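Local coordinates for GTPase-activating protein GYP1 (Saccharomyces cerevisiae, PDB 1FKM) that stimulates GTP hydrolysis by Ypt/Rab GTPases such as Ypt1 and Ypt7, supplying a catalytic arginine finger and glutamine finger in trans, at residues Val41-Leu46 and Met253-Leu258; Pro139-Phe144 and Ala176-Cys181; Asn220-Glu225 and Asp341-Met346. One frame throughout, in Å; residues are numbered along the deposited sequence.

Interaction 1: Val41-Leu46 and Met253-Leu258; sequences VVWKLL and MWDTYL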
loop_
_atom_site.group_PDB
_atom_site.type_symbol
_atom_site.label_atom_id
_atom_site.label_comp_id
_atom_site.label_asym_id
_atom_site.label_seq_id
_atom_site.Cartn_x
_atom_site.Cartn_y
_atom_site.Cartn_z
ATOM N N VAL A 41 -12.457 -7.022 4.999
ATOM C CA VAL A 41 -12.536 -8.437 4.651
ATOM C C VAL A 41 -11.962 -8.764 3.275
ATOM O O VAL A 41 -11.148 -9.679 3.139
ATOM C CB VAL A 41 -13.991 -8.935 4.708
ATOM C CG1 VAL A 41 -14.087 -10.341 4.132
ATOM C CG2 VAL A 41 -14.473 -8.937 6.151
ATOM N N VAL A 42 -12.368 -8.010 2.259
ATOM C CA VAL A 42 -11.904 -8.270 0.900
ATOM C C VAL A 42 -10.402 -8.104 0.728
ATOM O O VAL A 42 -9.773 -8.901 0.040
ATOM C CB VAL A 42 -12.655 -7.386 -0.128
ATOM C CG1 VAL A 42 -12.144 -7.673 -1.538
ATOM C CG2 VAL A 42 -14.155 -7.674 -0.052
ATOM N N TRP A 43 -9.816 -7.075 1.340
ATOM C CA TRP A 43 -8.374 -6.894 1.234
ATOM C C TRP A 43 -7.639 -8.088 1.857
ATOM O O TRP A 43 -6.644 -8.568 1.314
ATOM C CB TRP A 43 -7.939 -5.604 1.933
ATOM C CG TRP A 43 -8.046 -4.378 1.080
ATOM C CD1 TRP A 43 -8.921 -4.162 0.041
ATOM C CD2 TRP A 43 -7.291 -3.169 1.228
ATOM N NE1 TRP A 43 -8.752 -2.885 -0.459
ATOM C CE2 TRP A 43 -7.760 -2.257 0.252
ATOM C CE3 TRP A 43 -6.263 -2.766 2.095
ATOM C CZ2 TRP A 43 -7.238 -0.970 0.119
ATOM C CZ3 TRP A 43 -5.742 -1.476 1.961
ATOM C CH2 TRP A 43 -6.231 -0.599 0.982
ATOM N N LYS A 44 -8.124 -8.562 2.998
ATOM C CA LYS A 44 -7.484 -9.698 3.661
ATOM C C LYS A 44 -7.611 -10.968 2.825
ATOM O O LYS A 44 -6.694 -11.792 2.796
ATOM C CB LYS A 44 -8.080 -9.902 5.052
ATOM C CG LYS A 44 -7.806 -8.726 5.991
ATOM C CD LYS A 44 -8.480 -8.903 7.343
ATOM C CE LYS A 44 -8.395 -7.615 8.170
ATOM N NZ LYS A 44 -9.149 -7.718 9.452
ATOM N N LEU A 45 -8.733 -11.119 2.129
ATOM C CA LEU A 45 -8.931 -12.291 1.277
ATOM C C LEU A 45 -8.045 -12.213 0.033
ATOM O O LEU A 45 -7.391 -13.185 -0.334
ATOM C CB LEU A 45 -10.399 -12.408 0.846
ATOM C CG LEU A 45 -11.423 -12.854 1.899
ATOM C CD1 LEU A 45 -12.836 -12.593 1.388
ATOM C CD2 LEU A 45 -11.218 -14.340 2.208
ATOM N N LEU A 46 -8.005 -11.047 -0.607
ATOM C CA LEU A 46 -7.211 -10.894 -1.823
ATOM C C LEU A 46 -5.705 -11.014 -1.628
ATOM O O LEU A 46 -5.003 -11.525 -2.501
ATOM C CB LEU A 46 -7.528 -9.553 -2.496
ATOM C CG LEU A 46 -8.953 -9.406 -3.039
ATOM C CD1 LEU A 46 -9.167 -7.978 -3.549
ATOM C CD2 LEU A 46 -9.184 -10.426 -4.154
HETATM N N MSE A 253 -6.778 2.840 -5.249
HETATM C CA MSE A 253 -5.791 2.209 -6.128
HETATM C C MSE A 253 -5.462 0.804 -5.645
HETATM O O MSE A 253 -5.317 -0.128 -6.447
HETATM C CB MSE A 253 -4.487 3.004 -6.142
HETATM C CG MSE A 253 -4.556 4.350 -6.806
HETATM SE SE MSE A 253 -2.835 5.220 -6.673
HETATM C CE MSE A 253 -1.781 3.918 -7.640
ATOM N N TRP A 254 -5.316 0.657 -4.333
ATOM C CA TRP A 254 -4.989 -0.652 -3.772
ATOM C C TRP A 254 -6.054 -1.721 -4.010
ATOM O O TRP A 254 -5.728 -2.906 -4.045
ATOM C CB TRP A 254 -4.642 -0.517 -2.283
ATOM C CG TRP A 254 -3.230 -0.006 -2.092
ATOM C CD1 TRP A 254 -2.573 0.894 -2.886
ATOM C CD2 TRP A 254 -2.314 -0.353 -1.044
ATOM N NE1 TRP A 254 -1.309 1.126 -2.401
ATOM C CE2 TRP A 254 -1.124 0.376 -1.270
ATOM C CE3 TRP A 254 -2.383 -1.209 0.065
ATOM C CZ2 TRP A 254 -0.007 0.274 -0.428
ATOM C CZ3 TRP A 254 -1.271 -1.309 0.903
ATOM C CH2 TRP A 254 -0.102 -0.570 0.648
ATOM N N ASP A 255 -7.314 -1.323 -4.183
ATOM C CA ASP A 255 -8.364 -2.310 -4.469
ATOM C C ASP A 255 -7.937 -3.022 -5.754
ATOM O O ASP A 255 -8.031 -4.248 -5.877
ATOM C CB ASP A 255 -9.728 -1.664 -4.766
ATOM C CG ASP A 255 -10.343 -0.953 -3.577
ATOM O OD1 ASP A 255 -9.962 -1.218 -2.418
ATOM O OD2 ASP A 255 -11.248 -0.122 -3.822
ATOM N N THR A 256 -7.485 -2.226 -6.718
ATOM C CA THR A 256 -7.064 -2.754 -8.007
ATOM C C THR A 256 -5.718 -3.463 -7.945
ATOM O O THR A 256 -5.552 -4.522 -8.555
ATOM C CB THR A 256 -7.024 -1.641 -9.077
ATOM O OG1 THR A 256 -8.333 -1.078 -9.214
ATOM C CG2 THR A 256 -6.583 -2.208 -10.436
ATOM N N TYR A 257 -4.755 -2.894 -7.221
ATOM C CA TYR A 257 -3.461 -3.549 -7.097
ATOM C C TYR A 257 -3.630 -4.937 -6.481
ATOM O O TYR A 257 -3.059 -5.907 -6.969
ATOM C CB TYR A 257 -2.514 -2.727 -6.225
ATOM C CG TYR A 257 -1.706 -1.703 -6.986
ATOM C CD1 TYR A 257 -2.326 -0.753 -7.798
ATOM C CD2 TYR A 257 -0.317 -1.657 -6.862
ATOM C CE1 TYR A 257 -1.578 0.221 -8.465
ATOM C CE2 TYR A 257 0.437 -0.691 -7.521
ATOM C CZ TYR A 257 -0.197 0.246 -8.316
ATOM O OH TYR A 257 0.551 1.218 -8.941
ATOM N N LEU A 258 -4.418 -5.028 -5.410
ATOM C CA LEU A 258 -4.631 -6.313 -4.744
ATOM C C LEU A 258 -5.422 -7.296 -5.612
ATOM O O LEU A 258 -5.196 -8.504 -5.551
ATOM C CB LEU A 258 -5.350 -6.104 -3.398
ATOM C CG LEU A 258 -4.564 -5.330 -2.326
ATOM C CD1 LEU A 258 -5.447 -5.078 -1.112
ATOM C CD2 LEU A 258 -3.328 -6.113 -1.922
HETATM O O HOH W 1 -3.142 -9.668 -4.076
#
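The indole of Trp43 meets Asp255 at its edge and Leu258 over one of its faces. Trp43 CG lies anti to the carbonyl carbon (chi1 -85°), and from there the indole crosses the Asp255 and Leu258 side chains at about a right angle. In the ring plane, Trp43 NE1 donates to Asp255 OD1, 2.8 Å away, in a fairly straight hydrogen bond (161°) that approaches the oxygen almost head-on, in line with the C-O bond. The carboxylate plane stands steeply to the indole. Asp255 OD1 also forms a salt bridge with Arg39, and OD2 accepts from Ile34 N, so both oxygens of this buried acid are engaged. Over the pyrrole half of the indole sits the CD1 methyl of Leu258, 3.5 Å from the five-membered ring centroid in a CH-pi contact. The benzo half reaches Trp254, with Trp43 CZ2 3.6 Å from Trp254 CB; the two indoles meet obliquely, their planes 31° apart. Farther along, Leu46 CB lies 4.2 Å from Leu258 CB, and a water donates to both Leu46 O and Leu258 O. The helix segments run roughly parallel, a buried helix-helix junction of the all-helical TBC (Rab-GAP) domain.

Interaction 2: Pro139-Phe144 and Ala176-Cys181; sequences PFFETF and ADTFWC
Within the all-helical TBC domain, Phe140, Phe141 and Phe144 on helix 133-145 pack against Thr178 and Cys181 on helix 168-186. The Phe140 ring turns a face to Cys181: CB stands 4.2 Å from the ring centroid, almost over its centre, and makes a CH-pi contact, while the carbonyl oxygen of the cysteine approaches the CE2 side of the ring. One turn on, Phe144 meets the same cysteine with its rim. Cys181 SG lies 3.7 Å from Phe144 CE2, close to the ring plane, so this is a sulfur-aromatic contact of the edge type. The cysteine is therefore shared by two rings, offering its methylene to the face of one and its sulfur to the edge of the other.

The segments run antiparallel at 144°, their axes 9.2 Å apart, in a buried helix-helix packing away from the arginine and glutamine fingers. Their backbones come nearest at Phe141 and Thr178, whose CA atoms are 5.6 Å apart. Thr178 CG2 is anti to the backbone N, which sets the methyl against the Phe141 backbone, 3.9 Å from Phe141 N, and beside Phe140 CB. Thr178 OG1, bonded to the carbonyl of Leu174 in its own helix, lies 3.7 Å from Phe144 CD2. Phe141 has CG anti to the backbone N (chi1 -175°); its ring lies at the flank of the contact and packs on Val109 of helix 107-123.

Asp177 meets the Phe144 rim with its CB methylene and its backbone O, the latter 3.8 Å from Phe144 CE2. Its carboxylate is held by salt bridges to Arg65 and Lys44 and a hydrogen bond with Tyr49 OH, and Lys44 in turn makes a cation-pi contact with Phe144. Helix 133-145 is kinked at Pro139, whose N makes no bond to the preceding turn. Thr143 OG1 donates to Pro139 O at 2.8 Å. The same oxygen also accepts the backbone N-H of Thr143.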
loop_
_atom_site.group_PDB
_atom_site.type_symbol
_atom_site.label_atom_id
_atom_site.label_comp_id
_atom_site.label_asym_id
_atom_site.label_seq_id
_atom_site.Cartn_x
_atom_site.Cartn_y
_atom_site.Cartn_z
ATOM N N PRO A 139 -1.857 2.247 4.619
ATOM C CA PRO A 139 -3.149 1.990 3.964
ATOM C C PRO A 139 -3.840 0.773 4.585
ATOM O O PRO A 139 -5.068 0.736 4.706
ATOM C CB PRO A 139 -2.764 1.753 2.502
ATOM C CG PRO A 139 -1.539 2.629 2.343
ATOM C CD PRO A 139 -0.775 2.335 3.623
ATOM N N PHE A 140 -3.045 -0.224 4.970
ATOM C CA PHE A 140 -3.575 -1.431 5.607
ATOM C C PHE A 140 -4.116 -1.079 6.986
ATOM O O PHE A 140 -5.237 -1.447 7.333
ATOM C CB PHE A 140 -2.472 -2.480 5.800
ATOM C CG PHE A 140 -2.121 -3.241 4.555
ATOM C CD1 PHE A 140 -3.106 -3.888 3.818
ATOM C CD2 PHE A 140 -0.799 -3.329 4.133
ATOM C CE1 PHE A 140 -2.780 -4.612 2.677
ATOM C CE2 PHE A 140 -0.464 -4.052 2.991
ATOM C CZ PHE A 140 -1.454 -4.694 2.264
ATOM N N PHE A 141 -3.292 -0.380 7.767
ATOM C CA PHE A 141 -3.653 0.007 9.132
ATOM C C PHE A 141 -4.956 0.779 9.153
ATOM O O PHE A 141 -5.882 0.430 9.880
ATOM C CB PHE A 141 -2.547 0.869 9.766
ATOM C CG PHE A 141 -2.802 1.214 11.210
ATOM C CD1 PHE A 141 -2.599 0.270 12.211
ATOM C CD2 PHE A 141 -3.288 2.468 11.563
ATOM C CE1 PHE A 141 -2.881 0.565 13.545
ATOM C CE2 PHE A 141 -3.575 2.774 12.897
ATOM C CZ PHE A 141 -3.374 1.826 13.886
ATOM N N GLU A 142 -5.012 1.830 8.346
ATOM C CA GLU A 142 -6.186 2.691 8.265
ATOM C C GLU A 142 -7.435 1.958 7.773
ATOM O O GLU A 142 -8.510 2.113 8.344
ATOM C CB GLU A 142 -5.862 3.882 7.359
ATOM C CG GLU A 142 -6.999 4.827 7.123
ATOM C CD GLU A 142 -6.532 6.124 6.489
ATOM O OE1 GLU A 142 -5.365 6.527 6.723
ATOM O OE2 GLU A 142 -7.339 6.739 5.772
ATOM N N THR A 143 -7.297 1.161 6.719
ATOM C CA THR A 143 -8.435 0.410 6.194
ATOM C C THR A 143 -8.938 -0.639 7.192
ATOM O O THR A 143 -10.148 -0.797 7.397
ATOM C CB THR A 143 -8.062 -0.282 4.868
ATOM O OG1 THR A 143 -7.717 0.719 3.903
ATOM C CG2 THR A 143 -9.224 -1.108 4.340
ATOM N N PHE A 144 -8.023 -1.360 7.826
ATOM C CA PHE A 144 -8.436 -2.367 8.796
ATOM C C PHE A 144 -9.082 -1.722 10.021
ATOM O O PHE A 144 -9.921 -2.329 10.683
ATOM C CB PHE A 144 -7.235 -3.221 9.200
ATOM C CG PHE A 144 -6.712 -4.077 8.087
ATOM C CD1 PHE A 144 -7.406 -4.172 6.881
ATOM C CD2 PHE A 144 -5.525 -4.789 8.235
ATOM C CE1 PHE A 144 -6.923 -4.961 5.836
ATOM C CE2 PHE A 144 -5.039 -5.576 7.200
ATOM C CZ PHE A 144 -5.737 -5.662 5.997
ATOM N N ALA A 176 -1.903 -7.182 14.573
ATOM C CA ALA A 176 -1.546 -8.484 14.019
ATOM C C ALA A 176 -1.982 -8.607 12.553
ATOM O O ALA A 176 -1.192 -9.003 11.690
ATOM C CB ALA A 176 -2.190 -9.589 14.858
ATOM N N ASP A 177 -3.235 -8.265 12.272
ATOM C CA ASP A 177 -3.736 -8.348 10.904
ATOM C C ASP A 177 -2.911 -7.449 9.983
ATOM O O ASP A 177 -2.541 -7.853 8.884
ATOM C CB ASP A 177 -5.205 -7.928 10.830
ATOM C CG ASP A 177 -6.135 -8.891 11.560
ATOM O OD1 ASP A 177 -5.670 -9.960 12.024
ATOM O OD2 ASP A 177 -7.343 -8.578 11.660
ATOM N N THR A 178 -2.632 -6.231 10.440
ATOM C CA THR A 178 -1.856 -5.275 9.662
ATOM C C THR A 178 -0.463 -5.840 9.390
ATOM O O THR A 178 0.031 -5.803 8.257
ATOM C CB THR A 178 -1.750 -3.930 10.420
ATOM O OG1 THR A 178 -3.070 -3.412 10.646
ATOM C CG2 THR A 178 -0.954 -2.910 9.608
ATOM N N PHE A 179 0.163 -6.370 10.434
ATOM C CA PHE A 179 1.499 -6.961 10.335
ATOM C C PHE A 179 1.583 -8.113 9.327
ATOM O O PHE A 179 2.483 -8.152 8.475
ATOM C CB PHE A 179 1.938 -7.477 11.709
ATOM C CG PHE A 179 3.143 -8.368 11.658
ATOM C CD1 PHE A 179 4.410 -7.838 11.438
ATOM C CD2 PHE A 179 3.006 -9.753 11.791
ATOM C CE1 PHE A 179 5.528 -8.670 11.346
ATOM C CE2 PHE A 179 4.119 -10.595 11.699
ATOM C CZ PHE A 179 5.381 -10.054 11.475
ATOM N N TRP A 180 0.666 -9.068 9.432
ATOM C CA TRP A 180 0.686 -10.210 8.518
ATOM C C TRP A 180 0.378 -9.807 7.076
ATOM O O TRP A 180 0.893 -10.415 6.132
ATOM C CB TRP A 180 -0.309 -11.287 8.972
ATOM C CG TRP A 180 0.081 -11.963 10.252
ATOM C CD1 TRP A 180 -0.595 -11.931 11.433
ATOM C CD2 TRP A 180 1.246 -12.772 10.475
ATOM N NE1 TRP A 180 0.072 -12.669 12.382
ATOM C CE2 TRP A 180 1.205 -13.197 11.821
ATOM C CE3 TRP A 180 2.317 -13.180 9.669
ATOM C CZ2 TRP A 180 2.195 -14.013 12.383
ATOM C CZ3 TRP A 180 3.305 -13.995 10.231
ATOM C CH2 TRP A 180 3.231 -14.400 11.575
ATOM N N CYS A 181 -0.473 -8.801 6.899
ATOM C CA CYS A 181 -0.793 -8.351 5.549
ATOM C C CYS A 181 0.359 -7.536 4.978
ATOM O O CYS A 181 0.659 -7.634 3.787
ATOM C CB CYS A 181 -2.099 -7.552 5.542
ATOM S SG CYS A 181 -3.549 -8.625 5.837
#

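Interaction 3: Asn220-Glu225 and Asp341-Met346; sequences NHFQNE and DQLMEM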
loop_
_atom_site.group_PDB
_atom_site.type_symbol
_atom_site.label_atom_id
_atom_site.label_comp_id
_atom_site.label_asym_id
_atom_site.label_seq_id
_atom_site.Cartn_x
_atom_site.Cartn_y
_atom_site.Cartn_z
ATOM N N ASN A 220 14.059 11.829 -24.643
ATOM C CA ASN A 220 15.122 12.677 -25.174
ATOM C C ASN A 220 15.133 14.044 -24.491
ATOM O O ASN A 220 16.197 14.625 -24.270
ATOM C CB ASN A 220 14.955 12.848 -26.690
ATOM C CG ASN A 220 15.161 11.545 -27.455
ATOM O OD1 ASN A 220 14.756 11.422 -28.612
ATOM N ND2 ASN A 220 15.801 10.573 -26.814
ATOM N N HIS A 221 13.958 14.565 -24.154
ATOM C CA HIS A 221 13.892 15.860 -23.482
ATOM C C HIS A 221 14.563 15.751 -22.117
ATOM O O HIS A 221 15.305 16.642 -21.707
ATOM C CB HIS A 221 12.441 16.314 -23.306
ATOM C CG HIS A 221 12.301 17.620 -22.585
ATOM N ND1 HIS A 221 12.656 18.827 -23.149
ATOM C CD2 HIS A 221 11.853 17.905 -21.340
ATOM C CE1 HIS A 221 12.431 19.798 -22.282
ATOM N NE2 HIS A 221 11.944 19.266 -21.176
ATOM N N PHE A 222 14.291 14.656 -21.411
ATOM C CA PHE A 222 14.885 14.430 -20.100
ATOM C C PHE A 222 16.406 14.414 -20.224
ATOM O O PHE A 222 17.111 14.998 -19.404
ATOM C CB PHE A 222 14.411 13.097 -19.511
ATOM C CG PHE A 222 13.046 13.153 -18.866
ATOM C CD1 PHE A 222 12.321 14.337 -18.816
ATOM C CD2 PHE A 222 12.502 12.009 -18.282
ATOM C CE1 PHE A 222 11.072 14.384 -18.194
ATOM C CE2 PHE A 222 11.255 12.047 -17.658
ATOM C CZ PHE A 222 10.542 13.233 -17.612
ATOM N N GLN A 223 16.911 13.730 -21.244
ATOM C CA GLN A 223 18.352 13.665 -21.452
ATOM C C GLN A 223 18.932 15.058 -21.658
ATOM O O GLN A 223 19.934 15.416 -21.045
ATOM C CB GLN A 223 18.690 12.783 -22.657
ATOM C CG GLN A 223 18.659 11.292 -22.369
ATOM C CD GLN A 223 19.602 10.893 -21.243
ATOM O OE1 GLN A 223 19.359 11.198 -20.073
ATOM N NE2 GLN A 223 20.690 10.214 -21.594
ATOM N N ASN A 224 18.299 15.849 -22.517
ATOM C CA ASN A 224 18.780 17.197 -22.784
ATOM C C ASN A 224 18.742 18.083 -21.544
ATOM O O ASN A 224 19.595 18.956 -21.378
ATOM C CB ASN A 224 17.970 17.843 -23.912
ATOM C CG ASN A 224 18.397 17.362 -25.289
ATOM O OD1 ASN A 224 18.259 16.184 -25.626
ATOM N ND2 ASN A 224 18.929 18.275 -26.092
ATOM N N GLU A 225 17.763 17.854 -20.672
ATOM C CA GLU A 225 17.624 18.647 -19.451
ATOM C C GLU A 225 18.273 17.968 -18.248
ATOM O O GLU A 225 18.129 18.428 -17.114
ATOM C CB GLU A 225 16.144 18.902 -19.147
ATOM C CG GLU A 225 15.423 19.742 -20.190
ATOM C CD GLU A 225 16.081 21.095 -20.405
ATOM O OE1 GLU A 225 16.417 21.759 -19.401
ATOM O OE2 GLU A 225 16.254 21.497 -21.577
ATOM N N ASP A 341 3.079 16.253 -22.355
ATOM C CA ASP A 341 3.048 17.552 -23.028
ATOM C C ASP A 341 3.550 18.676 -22.125
ATOM O O ASP A 341 4.329 19.531 -22.555
ATOM C CB ASP A 341 1.630 17.866 -23.513
ATOM C CG ASP A 341 1.119 16.846 -24.511
ATOM O OD1 ASP A 341 1.829 16.576 -25.501
ATOM O OD2 ASP A 341 0.006 16.316 -24.308
ATOM N N GLN A 342 3.102 18.674 -20.874
ATOM C CA GLN A 342 3.520 19.694 -19.914
ATOM C C GLN A 342 5.018 19.611 -19.611
ATOM O O GLN A 342 5.700 20.629 -19.543
ATOM C CB GLN A 342 2.737 19.541 -18.608
ATOM C CG GLN A 342 1.277 19.947 -18.689
ATOM C CD GLN A 342 0.513 19.610 -17.418
ATOM O OE1 GLN A 342 0.121 18.464 -17.202
ATOM N NE2 GLN A 342 0.313 20.607 -16.564
ATOM N N LEU A 343 5.520 18.395 -19.423
ATOM C CA LEU A 343 6.933 18.183 -19.106
ATOM C C LEU A 343 7.864 18.677 -20.212
ATOM O O LEU A 343 8.961 19.161 -19.932
ATOM C CB LEU A 343 7.192 16.692 -18.827
ATOM C CG LEU A 343 6.551 16.157 -17.537
ATOM C CD1 LEU A 343 6.649 14.638 -17.469
ATOM C CD2 LEU A 343 7.238 16.796 -16.341
HETATM N N MSE A 344 7.420 18.552 -21.460
HETATM C CA MSE A 344 8.207 18.981 -22.616
HETATM C C MSE A 344 8.595 20.460 -22.569
HETATM O O MSE A 344 9.511 20.883 -23.272
HETATM C CB MSE A 344 7.432 18.722 -23.914
HETATM C CG MSE A 344 7.207 17.259 -24.261
HETATM SE SE MSE A 344 8.818 16.327 -24.777
HETATM C CE MSE A 344 8.899 16.844 -26.639
ATOM N N GLU A 345 7.904 21.243 -21.747
ATOM C CA GLU A 345 8.189 22.675 -21.655
ATOM C C GLU A 345 8.920 23.065 -20.372
ATOM O O GLU A 345 9.050 24.250 -20.068
ATOM C CB GLU A 345 6.884 23.476 -21.744
ATOM C CG GLU A 345 5.991 23.128 -22.931
ATOM C CD GLU A 345 6.656 23.374 -24.273
ATOM O OE1 GLU A 345 7.261 24.451 -24.455
ATOM O OE2 GLU A 345 6.561 22.493 -25.155
HETATM N N MSE A 346 9.404 22.074 -19.629
HETATM C CA MSE A 346 10.091 22.336 -18.362
HETATM C C MSE A 346 11.566 21.978 -18.365
HETATM O O MSE A 346 11.983 21.064 -19.067
HETATM C CB MSE A 346 9.422 21.548 -17.232
HETATM C CG MSE A 346 8.016 21.978 -16.884
HETATM SE SE MSE A 346 7.236 20.761 -15.589
HETATM C CE MSE A 346 5.534 20.471 -16.462
#
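The imidazole of His221 is covered on both faces, each time off-centre toward the rim: Met344 CA makes a CH-pi contact from 4.0 Å above one side, and the CG methylene of Glu225, from its own segment, lies 3.5 Å above the opposite side. Met346 O waits at its edge. The ring thus slots against the type I beta turn from Leu343 to Met346, at the end of a short helix, while Glu225 is the first residue to depart from helical geometry after helix 216-224. Two helix ends of the all-helical chain are joined here, away from the catalytic fingers.

With CG anti to the backbone N (chi1 178°), the His221 side chain extends straight to the turn. There NE2 donates to Met346 O at 2.8 Å, with an N-H...O angle of 152°. The donor lies in the plane of the carbonyl and the acceptor close to the plane of the imidazole, so the bond restrains both groups and leaves the ring tethered at its tip as well as covered on its faces. Met344 O also comes in over the Met344-covered face, 3.3 Å from His221 CE1. The chain of this selenomethionine, bent at chi2 and chi3, curls back so that its selenium approaches His221 CB at 3.9 Å and lies obliquely to the ring.

The neighbouring Phe222 makes the apolar half of the contact. It brings its ring edge to Leu343, packs against Thr351 of helix 348-355 and meets Phe229 edge-to-face. Leu343 is backed by Leu218 and Phe354, so this buried pair joins helix 216-224 to helix 348-355, beside the partly exposed histidine. The two side chains meet at a slant, and their nearest atoms are Phe222 CZ and the Leu343 CD1 methyl, 4.1 Å apart near the plane of the ring.

In the fold
From the N terminus, the first contact segment lies on helix 39-46, and interaction 1 joins it to helix 247-261, closing a loop of 206 residues that includes Arg96 and Gln131, the arginine and glutamine fingers. Interaction 2 opens and closes wholly within that loop, joining helices 133-145 and 168-186 across 31 residues. The two contacts adjoin, their centres 11 Å apart: Trp254 CZ3 packs 3.5 Å from Phe140 CE2. Interaction 3 begins at 220-225, inside the first loop, but closes at 341-346, after it, so the two cross; the unmodelled residues 263-322 fall within its span. It lies about 36 Å, centre to centre, from interaction 1 and follows interaction 2 in series, linking peripheral helix ends.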